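Long-range contacts in hypothetical protein (Mus musculus, PDB 1VKB), which probably acts as a gamma-glutamylamine cyclotransferase, releasing 5-oxoproline from gamma-glutamyl amines: residues A[50-55]-A[67-72]; A[54-59]-A[140-145]; A[62-67]-A[98-103]. One frame throughout, in Å; residues are numbered along the deposited sequence. Where two conformers were deposited one is given.

Contact 1 of 3, residues A[50-55]-A[67-72]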
# COMPACT_ATOMS: atom_id res chain seq x y z
N GLU A 50 0.63 -1.38 14.16
CA GLU A 50 -0.18 -2.59 14.29
C GLU A 50 0.24 -3.62 13.25
O GLU A 50 0.76 -3.28 12.19
CB GLU A 50 -1.66 -2.25 14.14
CG GLU A 50 -2.59 -3.46 14.30
CD GLU A 50 -2.48 -4.17 15.65
OE1 GLU A 50 -1.56 -5.03 15.86
OE2 GLU A 50 -3.38 -3.88 16.50
N SER A 51 0.05 -4.90 13.57
CA SER A 51 0.33 -5.97 12.57
C SER A 51 -0.90 -6.19 11.70
O SER A 51 -2.04 -6.13 12.20
CB SER A 51 0.80 -7.24 13.23
OG SER A 51 -0.17 -7.70 14.11
N PHE A 52 -0.70 -6.50 10.43
CA PHE A 52 -1.79 -6.87 9.52
C PHE A 52 -1.27 -7.98 8.61
O PHE A 52 -0.08 -7.97 8.30
CB PHE A 52 -2.15 -5.70 8.61
CG PHE A 52 -2.66 -4.51 9.34
CD1 PHE A 52 -4.00 -4.41 9.64
CD2 PHE A 52 -1.79 -3.52 9.77
CE1 PHE A 52 -4.49 -3.33 10.35
CE2 PHE A 52 -2.27 -2.42 10.47
CZ PHE A 52 -3.63 -2.32 10.76
N PRO A 53 -2.14 -8.87 8.10
CA PRO A 53 -1.74 -9.77 7.03
C PRO A 53 -1.53 -9.06 5.71
O PRO A 53 -2.40 -8.28 5.28
CB PRO A 53 -2.92 -10.77 6.92
CG PRO A 53 -3.70 -10.57 8.15
CD PRO A 53 -3.55 -9.10 8.47
N LEU A 54 -0.41 -9.35 5.04
CA LEU A 54 -0.15 -8.87 3.69
C LEU A 54 -0.04 -10.06 2.81
O LEU A 54 0.87 -10.89 3.01
CB LEU A 54 1.14 -8.05 3.64
CG LEU A 54 1.70 -7.64 2.30
CD1 LEU A 54 0.61 -6.82 1.54
CD2 LEU A 54 3.05 -6.91 2.40
N VAL A 55 -0.95 -10.18 1.85
CA VAL A 55 -1.01 -11.35 1.00
C VAL A 55 -0.91 -10.93 -0.46
O VAL A 55 -1.32 -9.85 -0.85
CB VAL A 55 -2.32 -12.18 1.22
CG1 VAL A 55 -2.41 -12.75 2.63
CG2 VAL A 55 -3.58 -11.38 0.91
N TYR A 67 -7.53 -6.06 6.41
CA TYR A 67 -7.86 -5.29 7.61
C TYR A 67 -8.24 -6.24 8.75
O TYR A 67 -9.42 -6.42 9.07
CB TYR A 67 -8.93 -4.22 7.35
CG TYR A 67 -8.96 -3.29 8.52
CD1 TYR A 67 -7.95 -2.35 8.71
CD2 TYR A 67 -9.90 -3.46 9.54
CE1 TYR A 67 -7.92 -1.55 9.83
CE2 TYR A 67 -9.87 -2.66 10.68
CZ TYR A 67 -8.88 -1.72 10.82
OH TYR A 67 -8.86 -0.90 11.95
N LEU A 68 -7.21 -6.84 9.32
CA LEU A 68 -7.30 -7.74 10.45
C LEU A 68 -6.20 -7.37 11.44
O LEU A 68 -5.16 -8.06 11.55
CB LEU A 68 -7.10 -9.17 9.97
CG LEU A 68 -8.27 -9.70 9.12
CD1 LEU A 68 -7.84 -10.87 8.30
CD2 LEU A 68 -9.44 -10.08 10.04
N PRO A 69 -6.39 -6.24 12.12
CA PRO A 69 -5.37 -5.74 13.01
C PRO A 69 -4.99 -6.77 14.06
O PRO A 69 -5.88 -7.44 14.62
CB PRO A 69 -5.97 -4.46 13.60
CG PRO A 69 -7.38 -4.45 13.22
CD PRO A 69 -7.54 -5.33 12.02
N GLY A 70 -3.68 -6.95 14.27
CA GLY A 70 -3.15 -7.86 15.28
C GLY A 70 -2.90 -9.25 14.74
O GLY A 70 -2.43 -10.07 15.47
N LYS A 71 -3.20 -9.50 13.46
CA LYS A 71 -2.81 -10.72 12.78
C LYS A 71 -1.64 -10.42 11.83
O LYS A 71 -1.47 -9.29 11.38
CB LYS A 71 -3.99 -11.29 11.98
CG LYS A 71 -5.16 -11.75 12.86
CD LYS A 71 -4.70 -12.74 13.91
CE LYS A 71 -5.87 -13.54 14.49
NZ LYS A 71 -5.40 -14.57 15.49
N GLY A 72 -0.85 -11.43 11.53
CA GLY A 72 0.27 -11.22 10.60
C GLY A 72 1.43 -10.44 11.22
O GLY A 72 1.80 -10.70 12.32
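Phe52 lays the CE1 corner of its ring against Pro69, with CE1 3.7 Å from Pro69 CB, and the two side chains cross obliquely. The same corner meets Tyr67: Phe52 CE1 and Tyr67 CE1 are 3.9 Å apart, and the two ring planes are inclined by 36°. Pro69 also serves Tyr67, its CD lying above one face of that ring near the rim. The same Pro69 CB touches Glu50 CG at 3.6 Å; the Glu50 chain is bent at chi2 (59°), which brings CD round, and OE1 accepts the N-H of Ser51 at 2.8 Å from Ser51 N, through the anti lone pair. Further along, Pro53 CD packs on Leu68 CB (3.9 Å), the side chains crossing at about a right angle.

Leu68 to Lys71 form a type II beta turn with Pro69 and Gly70 at its centre, closed by Lys71 N to Leu68 O. Gly70 N donates to Ser51 O over 2.8 Å, with an N-H...O angle of 154°. The disulfide Cys47-Cys74 ties the chain just beyond the outer ends of both segments. One firm backbone bond between the segments, the proline and aromatic contacts, and the neighbouring backbone bonds of Phe52 with His73 and Pro53 with Leu66 probably hold this surface turn together, and the disulfide would probably limit how far its ends can part.

Contact 2 of 3, residues A[54-59]-A[140-145]; sequences LVIAGE and PYHESY
Leu54 reaches across to His142 and the chain after it, beginning at CB, which sits 3.4 Å from His142 O. Its CG, anti to the backbone N (chi1 171°), comes 4.0 Å from His142 CB, and of the two methyls CD2 carries the contact onward, 3.9 Å from Ser144 C and close to Tyr145 CB, while CD1 turns to strand 62-66. The backbone of the same residue is gripped as well: His142 N donates to Leu54 O over 2.8 Å in a nearly straight bond (166°), and a water links Leu54 N to His142 O. A second water joins Ile56 N to Pro140 O; the two segments run antiparallel, with water between them.

Ile56 CD1 makes a CH-pi contact over the His142 ring, 4.1 Å from its centroid, and also meets the edge of Tyr145, with CD1 of Ile56 3.9 Å from Tyr145 CD1. An alanine at His142 would probably leave the Ile56 methyl without the imidazole face over it and open a gap beside His151, whose ring meets the imidazole nearly at right angles. Val55 CG1 lies 3.7 Å from Tyr141 CD1, the side chains side by side. The loop 140-145 thus lines one edge of strand 54-57, whose other edge pairs antiparallel with strand 62-66; Tyr145 also touches Pro63 of that strand.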
# COMPACT_ATOMS: atom_id res chain seq x y z
N LEU A 54 -0.41 -9.35 5.04
CA LEU A 54 -0.15 -8.87 3.69
C LEU A 54 -0.04 -10.06 2.81
O LEU A 54 0.87 -10.89 3.01
CB LEU A 54 1.14 -8.05 3.64
CG LEU A 54 1.70 -7.64 2.30
CD1 LEU A 54 0.61 -6.82 1.54
CD2 LEU A 54 3.05 -6.91 2.40
N VAL A 55 -0.95 -10.18 1.85
CA VAL A 55 -1.01 -11.35 1.00
C VAL A 55 -0.91 -10.93 -0.46
O VAL A 55 -1.32 -9.85 -0.85
CB VAL A 55 -2.32 -12.18 1.22
CG1 VAL A 55 -2.41 -12.75 2.63
CG2 VAL A 55 -3.58 -11.38 0.91
N ILE A 56 -0.37 -11.83 -1.27
CA ILE A 56 -0.29 -11.67 -2.71
C ILE A 56 -1.30 -12.62 -3.29
O ILE A 56 -1.17 -13.86 -3.17
CB ILE A 56 1.13 -11.97 -3.21
CG1 ILE A 56 2.14 -10.98 -2.62
CG2 ILE A 56 1.16 -11.84 -4.71
CD1 ILE A 56 3.58 -11.36 -2.89
N ALA A 57 -2.35 -12.07 -3.87
CA ALA A 57 -3.54 -12.87 -4.09
C ALA A 57 -4.32 -12.48 -5.33
O ALA A 57 -4.27 -11.34 -5.81
CB ALA A 57 -4.44 -12.80 -2.86
N GLY A 58 -5.09 -13.43 -5.82
CA GLY A 58 -5.92 -13.20 -6.99
C GLY A 58 -5.16 -13.42 -8.28
O GLY A 58 -3.95 -13.63 -8.29
N GLU A 59 -5.89 -13.35 -9.40
CA GLU A 59 -5.31 -13.67 -10.68
C GLU A 59 -4.23 -12.71 -11.13
O GLU A 59 -3.38 -13.06 -11.97
CB GLU A 59 -6.41 -13.74 -11.75
CG GLU A 59 -7.43 -14.82 -11.44
CD GLU A 59 -7.39 -16.00 -12.38
OE1 GLU A 59 -6.31 -16.33 -12.94
OE2 GLU A 59 -8.46 -16.62 -12.54
N PRO A 140 0.39 -16.98 2.40
CA PRO A 140 1.49 -16.54 3.23
C PRO A 140 1.33 -15.07 3.64
O PRO A 140 0.92 -14.28 2.82
CB PRO A 140 2.69 -16.71 2.32
CG PRO A 140 2.31 -17.81 1.38
CD PRO A 140 0.85 -17.50 1.10
N TYR A 141 1.68 -14.73 4.87
CA TYR A 141 1.63 -13.34 5.35
C TYR A 141 3.00 -12.72 5.33
O TYR A 141 3.90 -13.17 6.03
CB TYR A 141 1.07 -13.24 6.77
CG TYR A 141 -0.36 -13.72 6.96
CD1 TYR A 141 -1.21 -14.00 5.88
CD2 TYR A 141 -0.86 -13.89 8.23
CE1 TYR A 141 -2.52 -14.43 6.12
CE2 TYR A 141 -2.17 -14.33 8.46
CZ TYR A 141 -3.00 -14.58 7.41
OH TYR A 141 -4.28 -15.05 7.65
N HIS A 142 3.13 -11.68 4.52
CA HIS A 142 4.40 -11.05 4.19
C HIS A 142 4.69 -9.89 5.09
O HIS A 142 3.80 -9.14 5.49
CB HIS A 142 4.35 -10.54 2.75
CG HIS A 142 4.40 -11.62 1.72
ND1 HIS A 142 5.58 -12.13 1.25
CD2 HIS A 142 3.43 -12.36 1.16
CE1 HIS A 142 5.33 -13.11 0.39
NE2 HIS A 142 4.02 -13.28 0.34
N GLU A 143 5.96 -9.69 5.37
CA GLU A 143 6.40 -8.47 6.06
C GLU A 143 6.55 -7.33 5.06
O GLU A 143 6.36 -6.15 5.38
CB GLU A 143 7.72 -8.73 6.78
CG GLU A 143 7.54 -9.66 7.98
CD GLU A 143 8.86 -10.10 8.62
OE1 GLU A 143 9.93 -9.64 8.18
OE2 GLU A 143 8.78 -10.92 9.55
N SER A 144 6.94 -7.68 3.83
CA SER A 144 7.13 -6.69 2.78
C SER A 144 6.77 -7.29 1.44
O SER A 144 6.82 -8.52 1.26
CB SER A 144 8.56 -6.13 2.77
OG SER A 144 9.52 -7.07 2.40
N TYR A 145 6.47 -6.40 0.49
CA TYR A 145 6.11 -6.79 -0.87
C TYR A 145 7.20 -6.46 -1.90
O TYR A 145 7.68 -5.31 -1.98
CB TYR A 145 4.85 -6.07 -1.31
CG TYR A 145 4.49 -6.33 -2.76
CD1 TYR A 145 3.98 -7.53 -3.15
CD2 TYR A 145 4.69 -5.34 -3.74
CE1 TYR A 145 3.66 -7.79 -4.55
CE2 TYR A 145 4.36 -5.55 -5.05
CZ TYR A 145 3.86 -6.77 -5.46
OH TYR A 145 3.55 -6.95 -6.78
O HOH W 1 1.68 -9.78 7.13
O HOH W 2 0.91 -13.97 0.17

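Contact 3 of 3, residues A[62-67]-A[98-103]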
# COMPACT_ATOMS: atom_id res chain seq x y z
N ILE A 62 -1.89 -9.38 -6.95
CA ILE A 62 -1.93 -8.07 -6.29
C ILE A 62 -1.61 -8.22 -4.81
O ILE A 62 -2.03 -9.19 -4.16
CB ILE A 62 -3.32 -7.47 -6.49
CG1 ILE A 62 -3.39 -6.93 -7.94
CG2 ILE A 62 -3.56 -6.32 -5.58
CD1 ILE A 62 -4.82 -6.62 -8.38
N PRO A 63 -0.85 -7.29 -4.25
CA PRO A 63 -0.69 -7.26 -2.82
C PRO A 63 -1.86 -6.59 -2.11
O PRO A 63 -2.32 -5.50 -2.50
CB PRO A 63 0.58 -6.44 -2.63
CG PRO A 63 0.53 -5.42 -3.75
CD PRO A 63 -0.06 -6.23 -4.91
N TRP A 64 -2.30 -7.23 -1.04
CA TRP A 64 -3.43 -6.74 -0.25
C TRP A 64 -3.10 -6.76 1.21
O TRP A 64 -2.78 -7.82 1.76
CB TRP A 64 -4.67 -7.63 -0.46
CG TRP A 64 -5.00 -8.01 -1.89
CD1 TRP A 64 -4.49 -9.04 -2.60
CD2 TRP A 64 -6.03 -7.42 -2.72
NE1 TRP A 64 -5.10 -9.12 -3.84
CE2 TRP A 64 -6.05 -8.13 -3.93
CE3 TRP A 64 -6.91 -6.35 -2.57
CZ2 TRP A 64 -6.91 -7.80 -4.98
CZ3 TRP A 64 -7.77 -6.03 -3.62
CH2 TRP A 64 -7.75 -6.76 -4.80
N LEU A 65 -3.24 -5.60 1.85
CA LEU A 65 -3.12 -5.50 3.29
C LEU A 65 -4.52 -5.70 3.89
O LEU A 65 -5.42 -4.83 3.75
CB LEU A 65 -2.51 -4.15 3.70
CG LEU A 65 -2.00 -4.06 5.13
CD1 LEU A 65 -0.81 -5.01 5.32
CD2 LEU A 65 -1.56 -2.64 5.42
N LEU A 66 -4.72 -6.89 4.48
CA LEU A 66 -6.03 -7.29 4.95
C LEU A 66 -6.31 -6.57 6.26
O LEU A 66 -5.46 -6.53 7.14
CB LEU A 66 -6.15 -8.78 5.11
CG LEU A 66 -5.68 -9.66 3.98
CD1 LEU A 66 -5.96 -11.12 4.30
CD2 LEU A 66 -6.32 -9.20 2.69
N TYR A 67 -7.53 -6.06 6.41
CA TYR A 67 -7.86 -5.29 7.61
C TYR A 67 -8.24 -6.24 8.75
O TYR A 67 -9.42 -6.42 9.07
CB TYR A 67 -8.93 -4.22 7.35
CG TYR A 67 -8.96 -3.29 8.52
CD1 TYR A 67 -7.95 -2.35 8.71
CD2 TYR A 67 -9.90 -3.46 9.54
CE1 TYR A 67 -7.92 -1.55 9.83
CE2 TYR A 67 -9.87 -2.66 10.68
CZ TYR A 67 -8.88 -1.72 10.82
OH TYR A 67 -8.86 -0.90 11.95
N SER A 98 -14.75 -0.38 -3.10
CA SER A 98 -15.06 -1.79 -3.29
C SER A 98 -13.86 -2.71 -3.14
O SER A 98 -13.98 -3.71 -2.48
CB SER A 98 -15.84 -2.07 -4.57
OG SER A 98 -15.14 -1.67 -5.70
N MET A 99 -12.75 -2.37 -3.76
CA MET A 99 -11.59 -3.27 -3.85
C MET A 99 -10.69 -3.05 -2.62
O MET A 99 -10.23 -4.03 -1.98
CB MET A 99 -10.83 -2.91 -5.16
CG MET A 99 -9.46 -3.55 -5.47
SD MET A 99 -8.57 -2.91 -6.98
CE MET A 99 -7.38 -4.20 -7.32
N TYR A 100 -10.43 -1.77 -2.33
CA TYR A 100 -9.76 -1.34 -1.14
C TYR A 100 -10.59 -0.28 -0.46
O TYR A 100 -11.51 0.26 -1.06
CB TYR A 100 -8.40 -0.74 -1.49
CG TYR A 100 -7.33 -1.68 -2.01
CD1 TYR A 100 -7.19 -1.92 -3.35
CD2 TYR A 100 -6.43 -2.27 -1.16
CE1 TYR A 100 -6.21 -2.72 -3.84
CE2 TYR A 100 -5.44 -3.10 -1.65
CZ TYR A 100 -5.34 -3.32 -3.00
OH TYR A 100 -4.35 -4.10 -3.59
N GLN A 101 -10.31 -0.05 0.81
CA GLN A 101 -10.89 1.04 1.55
C GLN A 101 -9.70 1.81 2.14
O GLN A 101 -8.76 1.21 2.69
CB GLN A 101 -11.82 0.52 2.63
CG GLN A 101 -12.95 -0.35 2.16
CD GLN A 101 -12.55 -1.77 1.87
OE1 GLN A 101 -11.84 -2.41 2.66
NE2 GLN A 101 -13.00 -2.27 0.72
N ARG A 102 -9.72 3.13 2.00
CA ARG A 102 -8.65 3.91 2.54
C ARG A 102 -8.83 4.07 4.04
O ARG A 102 -9.89 4.55 4.50
CB ARG A 102 -8.64 5.28 1.87
CG ARG A 102 -7.53 6.21 2.41
CD ARG A 102 -7.06 7.29 1.44
NE ARG A 102 -8.10 8.04 0.72
CZ ARG A 102 -8.79 9.09 1.23
NH1 ARG A 102 -8.69 9.46 2.49
NH2 ARG A 102 -9.66 9.72 0.49
N THR A 103 -7.79 3.73 4.79
CA THR A 103 -7.84 3.67 6.25
C THR A 103 -6.64 4.40 6.86
O THR A 103 -5.55 4.29 6.36
CB THR A 103 -7.82 2.17 6.65
OG1 THR A 103 -8.98 1.51 6.09
CG2 THR A 103 -8.01 2.04 8.09
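The rings of Trp64 and Tyr100 lie nearly parallel but slid apart, their planes 20° from each other and the centroid of the Trp64 six-membered ring 4.8 Å from that of Tyr100. In this gamma-glutamyl cyclotransferase-like fold the pair bridges strand 62-66 and the residue just ahead of strand 101-109, and both strands pair with strand 121-129. One face of the Trp64 ring carries Tyr100 OH and, from its own strand, Ile62 CG2, each set toward the rim; one face of Tyr100 in turn carries the CE3-CZ3 side of Trp64, with Trp64 CE3 3.4 Å from Tyr100 CZ. At the edge of the indole comes Met99, whose CG is 3.5 Å from Trp64 CZ3.

Met99 starts with CG anti to the backbone N (chi1 172°); the chain beyond CG is extended, and CE passes Trp64 CH2 and meets Ile62 tip to tip, Met99 CE to Ile62 CD1 at 3.7 Å. The indole N-H is engaged elsewhere, with Trp64 NE1 bonded to Ala57 O, and a bound formic acid molecule, probably from the crystallisation liquor, lies about 4 Å from the Ile62 side chain. At the far end Thr103 CG2 touches Tyr67 CE1 (4.0 Å), while its hydroxyl is hydrogen-bonded to Thr128. The buried Tyr100 hydroxyl donates to the backbone of strand 62-66: OH of Tyr100 is 2.7 Å from Pro63 O, tilted 28° out of that carbonyl's plane.

The three contacts form a roughly equilateral set, each centre about 11 Å from the other two. Contacts 1 and 2 start from the same stretch, 50-59, and share Leu54 and Val55; contact 1 closes on the turn just after strand 62-66, whereas contact 2 reaches 81 residues ahead. Contacts 1 and 3 alternate along the sequence and share Tyr67, and contact 3 is nested inside the loop that contact 2 closes. What joins them is the antiparallel pair of strands 54-57 and 62-66, probably hydrogen-bonded from Val55 O to Trp64 N. This hairpin therefore connects the surface turn, the late loop 140-145 and the rest of the mixed sheet.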